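Local coordinates for PAN2-PAN3 deadenylation complex catalytic subunit pan2 (Neurospora crassa, PDB 4CZW), which acts as the catalytic subunit of the PAN2-PAN3 deadenylation complex, which probably shortens mRNA poly(A) tails exonucleolytically, releasing 5'-AMP, at residues Leu62-Asn65 and Met66-His70; Leu82-Leu85 and Gly86-Phe89; Cys100-Thr103 and Asn104-Arg107. One frame throughout, in Å; residues are numbered along the deposited sequence.

From the N terminus, the three contacts follow in series without nesting or crossing, all within the ubiquitin-protease-like domain. Each is local: interactions 1 and 2 span successive turns of helices 61-71 and 81-94, and interaction 3 starts helix 103-109 after strand 99-100, so none closes a long loop. The first two helices pack together, with Arg-64 against Phe-89 and His-70 against Leu-82, and they share one zinc ion through His-70 and Cys-83. Interaction 2 in turn meets interaction 3, where Met-105 packs on Glu-84, Leu-85 and Val-88. Interactions 1 and 3 do not touch, their centres being about 18 Å apart; helix 81-94 joins them.

Interaction 1: Leu62-Asn65 and Met66-His70. With ZN (zinc ion), chain B.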
ATOM      1  N   LEU A  62     -12.323   5.275   2.305  1.00 47.67           N
ATOM      2  CA  LEU A  62     -12.245   6.303   1.275  1.00 39.38           C
ATOM      3  C   LEU A  62     -10.874   6.336   0.610  1.00 47.01           C
ATOM      4  O   LEU A  62     -10.760   6.644  -0.575  1.00 45.74           O
ATOM      5  CB  LEU A  62     -12.573   7.675   1.862  1.00 45.79           C
ATOM      6  CG  LEU A  62     -14.038   7.897   2.236  1.00 52.93           C
ATOM      7  CD1 LEU A  62     -14.236   9.280   2.830  1.00 51.15           C
ATOM      8  CD2 LEU A  62     -14.930   7.696   1.021  1.00 44.30           C
ATOM      9  N   LEU A  63      -9.835   6.014   1.375  1.00 42.17           N
ATOM     10  CA  LEU A  63      -8.477   5.998   0.843  1.00 44.06           C
ATOM     11  C   LEU A  63      -8.213   4.748   0.010  1.00 45.42           C
ATOM     12  O   LEU A  63      -7.576   4.821  -1.041  1.00 45.26           O
ATOM     13  CB  LEU A  63      -7.452   6.098   1.974  1.00 44.03           C
ATOM     14  CG  LEU A  63      -7.348   7.448   2.686  1.00 48.51           C
ATOM     15  CD1 LEU A  63      -6.240   7.422   3.726  1.00 44.54           C
ATOM     16  CD2 LEU A  63      -7.116   8.560   1.677  1.00 44.30           C
ATOM     17  N   ARG A  64      -8.701   3.603   0.481  1.00 48.72           N
ATOM     18  CA  ARG A  64      -8.489   2.340  -0.220  1.00 50.88           C
ATOM     19  C   ARG A  64      -9.210   2.334  -1.565  1.00 46.97           C
ATOM     20  O   ARG A  64      -8.647   1.919  -2.577  1.00 42.83           O
ATOM     21  CB  ARG A  64      -8.956   1.153   0.629  1.00 41.44           C
ATOM     22  CG  ARG A  64      -8.548  -0.198   0.051  1.00 50.27           C
ATOM     23  CD  ARG A  64      -9.428  -1.338   0.552  1.00 45.63           C
ATOM     24  NE  ARG A  64      -9.191  -1.675   1.952  1.00 45.53           N
ATOM     25  CZ  ARG A  64      -9.803  -2.668   2.593  1.00 51.33           C
ATOM     26  NH1 ARG A  64     -10.688  -3.423   1.956  1.00 62.99           N
ATOM     27  NH2 ARG A  64      -9.530  -2.908   3.868  1.00 48.42           N
ATOM     28  N   ASN A  65     -10.456   2.797  -1.567  1.00 45.75           N
ATOM     29  CA  ASN A  65     -11.232   2.894  -2.796  1.00 43.68           C
ATOM     30  C   ASN A  65     -10.580   3.850  -3.788  1.00 53.30           C
ATOM     31  O   ASN A  65     -10.441   3.535  -4.968  1.00 52.12           O
ATOM     32  CB  ASN A  65     -12.662   3.343  -2.490  1.00 41.21           C
ATOM     33  CG  ASN A  65     -13.510   3.483  -3.740  1.00 50.13           C
ATOM     34  OD1 ASN A  65     -14.038   2.499  -4.258  1.00 51.01           O
ATOM     35  ND2 ASN A  65     -13.644   4.710  -4.229  1.00 48.30           N
HETATM   36  N   MSE A  66     -10.175   5.013  -3.286  1.00 46.56           N
HETATM   37  CA  MSE A  66      -9.525   6.041  -4.092  1.00 45.14           C
HETATM   38  C   MSE A  66      -8.345   5.493  -4.889  1.00 47.09           C
HETATM   39  O   MSE A  66      -8.209   5.764  -6.083  1.00 48.11           O
HETATM   40  CB  MSE A  66      -9.056   7.183  -3.189  1.00 50.52           C
HETATM   41  CG  MSE A  66      -8.443   8.364  -3.914  1.00 62.25           C
HETATM   42 SE   MSE A  66      -7.742   9.678  -2.656  1.00 70.08          SE
HETATM   43  CE  MSE A  66      -9.283   9.806  -1.473  1.00 48.62           C
ATOM     44  N   ALA A  67      -7.501   4.712  -4.223  1.00 43.71           N
ATOM     45  CA  ALA A  67      -6.307   4.156  -4.850  1.00 45.79           C
ATOM     46  C   ALA A  67      -6.654   3.077  -5.872  1.00 50.61           C
ATOM     47  O   ALA A  67      -6.054   3.010  -6.945  1.00 45.91           O
ATOM     48  CB  ALA A  67      -5.370   3.597  -3.790  1.00 39.67           C
ATOM     49  N   LEU A  68      -7.625   2.234  -5.531  1.00 40.57           N
ATOM     50  CA  LEU A  68      -8.022   1.132  -6.400  1.00 44.34           C
ATOM     51  C   LEU A  68      -8.708   1.623  -7.671  1.00 48.67           C
ATOM     52  O   LEU A  68      -8.511   1.059  -8.746  1.00 51.32           O
ATOM     53  CB  LEU A  68      -8.938   0.165  -5.649  1.00 49.04           C
ATOM     54  CG  LEU A  68      -8.269  -0.674  -4.558  1.00 46.69           C
ATOM     55  CD1 LEU A  68      -9.299  -1.503  -3.810  1.00 36.95           C
ATOM     56  CD2 LEU A  68      -7.194  -1.567  -5.157  1.00 46.16           C
ATOM     57  N   GLN A  69      -9.513   2.675  -7.545  1.00 52.27           N
ATOM     58  CA  GLN A  69     -10.206   3.243  -8.697  1.00 45.90           C
ATOM     59  C   GLN A  69      -9.215   3.853  -9.684  1.00 43.07           C
ATOM     60  O   GLN A  69      -9.489   3.931 -10.879  1.00 49.09           O
ATOM     61  CB  GLN A  69     -11.225   4.298  -8.259  1.00 39.05           C
ATOM     62  CG  GLN A  69     -12.348   3.773  -7.374  1.00 40.97           C
ATOM     63  CD  GLN A  69     -13.292   2.836  -8.101  1.00 48.55           C
ATOM     64  OE1 GLN A  69     -13.347   2.819  -9.330  1.00 50.88           O
ATOM     65  NE2 GLN A  69     -14.045   2.050  -7.340  1.00 46.46           N
ATOM     66  N   HIS A  70      -8.063   4.284  -9.177  1.00 45.28           N
ATOM     67  CA  HIS A  70      -7.023   4.849 -10.029  1.00 49.30           C
ATOM     68  C   HIS A  70      -6.112   3.773 -10.609  1.00 50.19           C
ATOM     69  O   HIS A  70      -5.786   3.796 -11.795  1.00 46.61           O
ATOM     70  CB  HIS A  70      -6.181   5.865  -9.260  1.00 35.89           C
ATOM     71  CG  HIS A  70      -4.960   6.313 -10.002  1.00 40.59           C
ATOM     72  ND1 HIS A  70      -5.016   7.182 -11.070  1.00 42.91           N
ATOM     73  CD2 HIS A  70      -3.653   5.996  -9.844  1.00 46.41           C
ATOM     74  CE1 HIS A  70      -3.796   7.390 -11.531  1.00 39.14           C
ATOM     75  NE2 HIS A  70      -2.950   6.681 -10.805  1.00 41.92           N
TER
HETATM   76 ZN    ZN B3094      -1.220   5.887 -11.525  1.00 47.14          ZN
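A turn of helix 61-71, in the ubiquitin-protease-like domain, sets the amides of Asn-65 and Gln-69 against each other, four residues apart. Gln-69 NE2 gives a nearly straight hydrogen bond (170°) to Asn-65 OD1 at 3.1 Å. The acceptor lies in the amide plane of Gln-69, whereas the donor stands above the plane of the Asn-65 amide; the two amide planes are 47° apart. With CG anti to the backbone N, the Asn-65 amide is sent toward Gln-69, which bends at chi2 (-68°) to bring its own amide to it. A leucine in place of Asn-65 would probably cost Gln-69 NE2 this near-straight bond, leaving the weak one to Asn-402 OD1, and set its amide freer to turn. Backbone bonds underlie the pair, among them Gln-69 N to Asn-65 O at 2.9 Å. Elsewhere round the helix, CE of selenomethionine Met-66 lies 4.0 Å from Leu-63 CD2, and the chain of Arg-64 runs beside Leu-68 while its NE bonds to His-58 O. At the far end, His-70 NE2 binds the zinc ion at 2.0 Å; with Cys-75, Cys-80 and Cys-83 it completes a site typical of zinc centres built from three cysteines and one histidine.

Interaction 2: Leu82-Leu85 and Gly86-Phe89. With ZN (zinc ion), chain B.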
ATOM      1  N   LEU A  82       0.246   6.525  -6.206  1.00 39.39           N
ATOM      2  CA  LEU A  82      -1.157   6.163  -6.035  1.00 37.71           C
ATOM      3  C   LEU A  82      -1.433   4.779  -6.612  1.00 48.13           C
ATOM      4  O   LEU A  82      -2.191   3.997  -6.038  1.00 43.68           O
ATOM      5  CB  LEU A  82      -2.071   7.203  -6.683  1.00 39.10           C
ATOM      6  CG  LEU A  82      -3.565   6.997  -6.429  1.00 41.45           C
ATOM      7  CD1 LEU A  82      -3.837   6.864  -4.940  1.00 45.50           C
ATOM      8  CD2 LEU A  82      -4.371   8.140  -7.018  1.00 40.52           C
ATOM      9  N   CYS A  83      -0.815   4.482  -7.752  1.00 50.73           N
ATOM     10  CA  CYS A  83      -0.903   3.150  -8.341  1.00 48.27           C
ATOM     11  C   CYS A  83      -0.269   2.123  -7.414  1.00 45.16           C
ATOM     12  O   CYS A  83      -0.839   1.058  -7.167  1.00 42.32           O
ATOM     13  CB  CYS A  83      -0.222   3.112  -9.711  1.00 42.79           C
ATOM     14  SG  CYS A  83      -1.275   3.613 -11.088  1.00 49.42           S
ATOM     15  N   GLU A  84       0.912   2.455  -6.904  1.00 42.31           N
ATOM     16  CA  GLU A  84       1.618   1.591  -5.969  1.00 40.67           C
ATOM     17  C   GLU A  84       0.806   1.399  -4.692  1.00 43.39           C
ATOM     18  O   GLU A  84       0.836   0.330  -4.085  1.00 49.51           O
ATOM     19  CB  GLU A  84       2.996   2.169  -5.642  1.00 44.47           C
ATOM     20  CG  GLU A  84       3.891   2.369  -6.859  1.00 46.30           C
ATOM     21  CD  GLU A  84       4.315   1.059  -7.497  1.00 45.95           C
ATOM     22  OE1 GLU A  84       4.350   0.032  -6.787  1.00 51.22           O
ATOM     23  OE2 GLU A  84       4.615   1.057  -8.710  1.00 50.03           O
ATOM     24  N   LEU A  85       0.079   2.438  -4.291  1.00 46.51           N
ATOM     25  CA  LEU A  85      -0.803   2.354  -3.132  1.00 47.02           C
ATOM     26  C   LEU A  85      -1.921   1.351  -3.376  1.00 41.89           C
ATOM     27  O   LEU A  85      -2.298   0.597  -2.480  1.00 43.92           O
ATOM     28  CB  LEU A  85      -1.393   3.726  -2.794  1.00 51.57           C
ATOM     29  CG  LEU A  85      -0.680   4.537  -1.709  1.00 43.75           C
ATOM     30  CD1 LEU A  85      -1.343   5.891  -1.534  1.00 54.48           C
ATOM     31  CD2 LEU A  85      -0.674   3.777  -0.395  1.00 46.29           C
ATOM     32  N   GLY A  86      -2.447   1.346  -4.596  1.00 37.49           N
ATOM     33  CA  GLY A  86      -3.488   0.409  -4.972  1.00 44.75           C
ATOM     34  C   GLY A  86      -2.987  -1.020  -4.939  1.00 45.70           C
ATOM     35  O   GLY A  86      -3.709  -1.930  -4.530  1.00 37.30           O
ATOM     36  N   TYR A  87      -1.743  -1.215  -5.367  1.00 43.36           N
ATOM     37  CA  TYR A  87      -1.127  -2.538  -5.378  1.00 43.07           C
ATOM     38  C   TYR A  87      -0.970  -3.079  -3.961  1.00 45.55           C
ATOM     39  O   TYR A  87      -1.295  -4.234  -3.688  1.00 50.62           O
ATOM     40  CB  TYR A  87       0.236  -2.496  -6.073  1.00 37.88           C
ATOM     41  CG  TYR A  87       0.197  -1.987  -7.498  1.00 42.46           C
ATOM     42  CD1 TYR A  87      -0.947  -2.118  -8.276  1.00 36.24           C
ATOM     43  CD2 TYR A  87       1.307  -1.375  -8.064  1.00 39.49           C
ATOM     44  CE1 TYR A  87      -0.983  -1.651  -9.578  1.00 31.68           C
ATOM     45  CE2 TYR A  87       1.280  -0.906  -9.364  1.00 40.04           C
ATOM     46  CZ  TYR A  87       0.133  -1.047 -10.116  1.00 40.09           C
ATOM     47  OH  TYR A  87       0.105  -0.580 -11.411  1.00 44.77           O
ATOM     48  N   VAL A  88      -0.472  -2.233  -3.064  1.00 45.25           N
ATOM     49  CA  VAL A  88      -0.271  -2.615  -1.672  1.00 42.14           C
ATOM     50  C   VAL A  88      -1.601  -2.896  -0.981  1.00 42.18           C
ATOM     51  O   VAL A  88      -1.736  -3.882  -0.255  1.00 40.13           O
ATOM     52  CB  VAL A  88       0.491  -1.524  -0.892  1.00 42.45           C
ATOM     53  CG1 VAL A  88       0.614  -1.902   0.576  1.00 41.02           C
ATOM     54  CG2 VAL A  88       1.865  -1.303  -1.503  1.00 48.57           C
ATOM     55  N   PHE A  89      -2.582  -2.031  -1.219  1.00 45.54           N
ATOM     56  CA  PHE A  89      -3.914  -2.207  -0.649  1.00 44.44           C
ATOM     57  C   PHE A  89      -4.553  -3.493  -1.154  1.00 46.03           C
ATOM     58  O   PHE A  89      -5.252  -4.186  -0.414  1.00 49.67           O
ATOM     59  CB  PHE A  89      -4.811  -1.013  -0.985  1.00 45.75           C
ATOM     60  CG  PHE A  89      -4.417   0.261  -0.292  1.00 47.20           C
ATOM     61  CD1 PHE A  89      -3.510   0.248   0.756  1.00 41.93           C
ATOM     62  CD2 PHE A  89      -4.961   1.471  -0.685  1.00 42.56           C
ATOM     63  CE1 PHE A  89      -3.150   1.419   1.394  1.00 40.82           C
ATOM     64  CE2 PHE A  89      -4.606   2.646  -0.051  1.00 45.28           C
ATOM     65  CZ  PHE A  89      -3.700   2.619   0.991  1.00 44.89           C
TER
HETATM   66 ZN    ZN B3094      -1.220   5.887 -11.525  1.00 47.14          ZN
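Phe-89 N donates to Leu-85 O at 2.9 Å with an N-H...O angle of 162°, the shortest of four successive i to i+4 backbone bonds in this part of helix 81-94. The same carbonyl oxygen lies over one face of the Phe-89 ring, offset toward its rim, while the Leu-85 side chain lies alongside, pointing the same way, with CD2 3.5 Å from Phe-89 CZ. Two residues earlier the pattern recurs: Cys-83 O accepts from Tyr-87 N and sits over the centre of the Tyr-87 ring, 3.1 Å above its plane. At the edge of that ring, in its plane, Glu-84 OE1 approaches CD2 of Tyr-87 at 3.6 Å, with the carboxylate nearly perpendicular to the ring. The bend of Glu-84 at chi2 (-68°) turns its carboxylate toward this edge, where the ring hydrogens probably offer it a slightly positive rim. Cys-83 SG binds the zinc ion at 2.3 Å, together with His-70, Cys-75 and Cys-80. Among its neighbours, the helix lays Leu-82 and Phe-89 on helix 61-71 and Leu-85 on helices 103-109 and 130-149; Tyr-87 meets Tyr-533 and Trp-537 of helix 529-541, which belongs to the exonuclease region.

Interaction 3: Cys100-Thr103 and Asn104-Arg107; sequences CHAT and NMLR
Thr-103 lays its methyl CG2 over one face of the Arg-107 guanidinium, nearest to NH2 at 3.3 Å, the two side chains pointing the same way along the first turn of helix 103-109. This is a helix N terminus in the ubiquitin-protease-like domain, with Ala-102 at the N-cap. An alanine has no polar side-chain atom to cap the first turn; Asn-104 N instead donates to Asn-559 OD1 and Asn-104 ND2 to Ile-558 O, two bonds that tie the helix start to the exonuclease region. The first backbone bonds run from Leu-106 N to Ala-102 O (3.1 Å) and from Arg-107 N to Thr-103 O (3.0 Å); Leu-106 N also makes a weak bond to Thr-103 O. On the buried side, Ala-102 CB touches CG of selenomethionine Met-105 at 3.7 Å, and both residues pack on helices 81-94 and 51-58. The chi1 of Thr-103 (-64°) settles which branch does what: CG2 lies anti to the backbone N and faces Arg-107, while the hydroxyl turns back to the residue before the cap. There Thr-103 OG1 and His-101 ND1 share a hydrogen bond of 2.7 Å, in which either atom could be the donor.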
ATOM      1  N   CYS A 100       2.757  -9.420   4.264  1.00 44.25           N
ATOM      2  CA  CYS A 100       3.007  -8.858   2.944  1.00 28.99           C
ATOM      3  C   CYS A 100       4.241  -7.968   3.019  1.00 43.81           C
ATOM      4  O   CYS A 100       4.862  -7.851   4.075  1.00 39.71           O
ATOM      5  CB  CYS A 100       1.799  -8.060   2.445  1.00 33.77           C
ATOM      6  SG  CYS A 100       0.296  -9.030   2.181  1.00 46.61           S
ATOM      7  N   HIS A 101       4.601  -7.346   1.901  1.00 42.87           N
ATOM      8  CA  HIS A 101       5.686  -6.372   1.898  1.00 34.45           C
ATOM      9  C   HIS A 101       5.495  -5.363   0.771  1.00 45.29           C
ATOM     10  O   HIS A 101       4.959  -5.693  -0.287  1.00 43.18           O
ATOM     11  CB  HIS A 101       7.047  -7.067   1.779  1.00 31.88           C
ATOM     12  CG  HIS A 101       7.289  -7.719   0.453  1.00 42.54           C
ATOM     13  ND1 HIS A 101       8.034  -7.125  -0.543  1.00 43.40           N
ATOM     14  CD2 HIS A 101       6.892  -8.918  -0.037  1.00 42.46           C
ATOM     15  CE1 HIS A 101       8.083  -7.928  -1.590  1.00 42.70           C
ATOM     16  NE2 HIS A 101       7.399  -9.022  -1.310  1.00 44.21           N
ATOM     17  N   ALA A 102       5.929  -4.130   1.009  1.00 44.70           N
ATOM     18  CA  ALA A 102       5.727  -3.048   0.053  1.00 46.52           C
ATOM     19  C   ALA A 102       7.041  -2.606  -0.583  1.00 48.68           C
ATOM     20  O   ALA A 102       7.352  -1.417  -0.615  1.00 56.90           O
ATOM     21  CB  ALA A 102       5.046  -1.868   0.731  1.00 43.17           C
ATOM     22  N   THR A 103       7.801  -3.570  -1.093  1.00 48.25           N
ATOM     23  CA  THR A 103       9.105  -3.295  -1.690  1.00 46.34           C
ATOM     24  C   THR A 103       9.008  -2.376  -2.906  1.00 45.22           C
ATOM     25  O   THR A 103       9.706  -1.365  -2.982  1.00 47.46           O
ATOM     26  CB  THR A 103       9.813  -4.598  -2.107  1.00 40.98           C
ATOM     27  OG1 THR A 103      10.079  -5.394  -0.946  1.00 51.94           O
ATOM     28  CG2 THR A 103      11.122  -4.292  -2.812  1.00 35.95           C
ATOM     29  N   ASN A 104       8.141  -2.732  -3.849  1.00 42.91           N
ATOM     30  CA  ASN A 104       7.976  -1.958  -5.078  1.00 49.79           C
ATOM     31  C   ASN A 104       7.562  -0.513  -4.820  1.00 52.82           C
ATOM     32  O   ASN A 104       7.979   0.399  -5.534  1.00 47.55           O
ATOM     33  CB  ASN A 104       6.944  -2.622  -5.993  1.00 37.18           C
ATOM     34  CG  ASN A 104       7.412  -3.958  -6.534  1.00 41.07           C
ATOM     35  OD1 ASN A 104       8.565  -4.348  -6.354  1.00 44.55           O
ATOM     36  ND2 ASN A 104       6.516  -4.662  -7.219  1.00 36.32           N
HETATM   37  N   MSE A 105       6.741  -0.311  -3.795  1.00 48.63           N
HETATM   38  CA  MSE A 105       6.186   1.005  -3.507  1.00 47.27           C
HETATM   39  C   MSE A 105       7.197   1.908  -2.800  1.00 48.88           C
HETATM   40  O   MSE A 105       7.203   3.121  -3.009  1.00 42.44           O
HETATM   41  CB  MSE A 105       4.911   0.862  -2.668  1.00 53.26           C
HETATM   42  CG  MSE A 105       5.030   1.311  -1.221  1.00 78.84           C
HETATM   43 SE   MSE A 105       4.236   3.061  -0.946  1.00 82.19          SE
HETATM   44  CE  MSE A 105       2.480   2.673  -1.679  1.00 30.77           C
ATOM     45  N   LEU A 106       8.053   1.314  -1.975  1.00 47.89           N
ATOM     46  CA  LEU A 106       9.074   2.074  -1.263  1.00 47.60           C
ATOM     47  C   LEU A 106      10.238   2.365  -2.197  1.00 54.12           C
ATOM     48  O   LEU A 106      10.974   3.336  -2.016  1.00 58.86           O
ATOM     49  CB  LEU A 106       9.552   1.315  -0.025  1.00 44.78           C
ATOM     50  CG  LEU A 106       8.495   1.057   1.050  1.00 45.10           C
ATOM     51  CD1 LEU A 106       9.077   0.242   2.195  1.00 48.11           C
ATOM     52  CD2 LEU A 106       7.912   2.366   1.558  1.00 42.90           C
ATOM     53  N   ARG A 107      10.395   1.509  -3.200  1.00 51.66           N
ATOM     54  CA  ARG A 107      11.413   1.691  -4.221  1.00 49.76           C
ATOM     55  C   ARG A 107      10.998   2.808  -5.172  1.00 52.67           C
ATOM     56  O   ARG A 107      11.824   3.613  -5.600  1.00 53.12           O
ATOM     57  CB  ARG A 107      11.641   0.384  -4.982  1.00 56.58           C
ATOM     58  CG  ARG A 107      12.779   0.416  -5.983  1.00 65.85           C
ATOM     59  CD  ARG A 107      13.032  -0.974  -6.546  1.00 81.90           C
ATOM     60  NE  ARG A 107      13.519  -1.896  -5.523  1.00 72.14           N
ATOM     61  CZ  ARG A 107      13.422  -3.220  -5.601  1.00 65.73           C
ATOM     62  NH1 ARG A 107      12.844  -3.785  -6.652  1.00 62.73           N
ATOM     63  NH2 ARG A 107      13.896  -3.981  -4.623  1.00 50.09           N
TER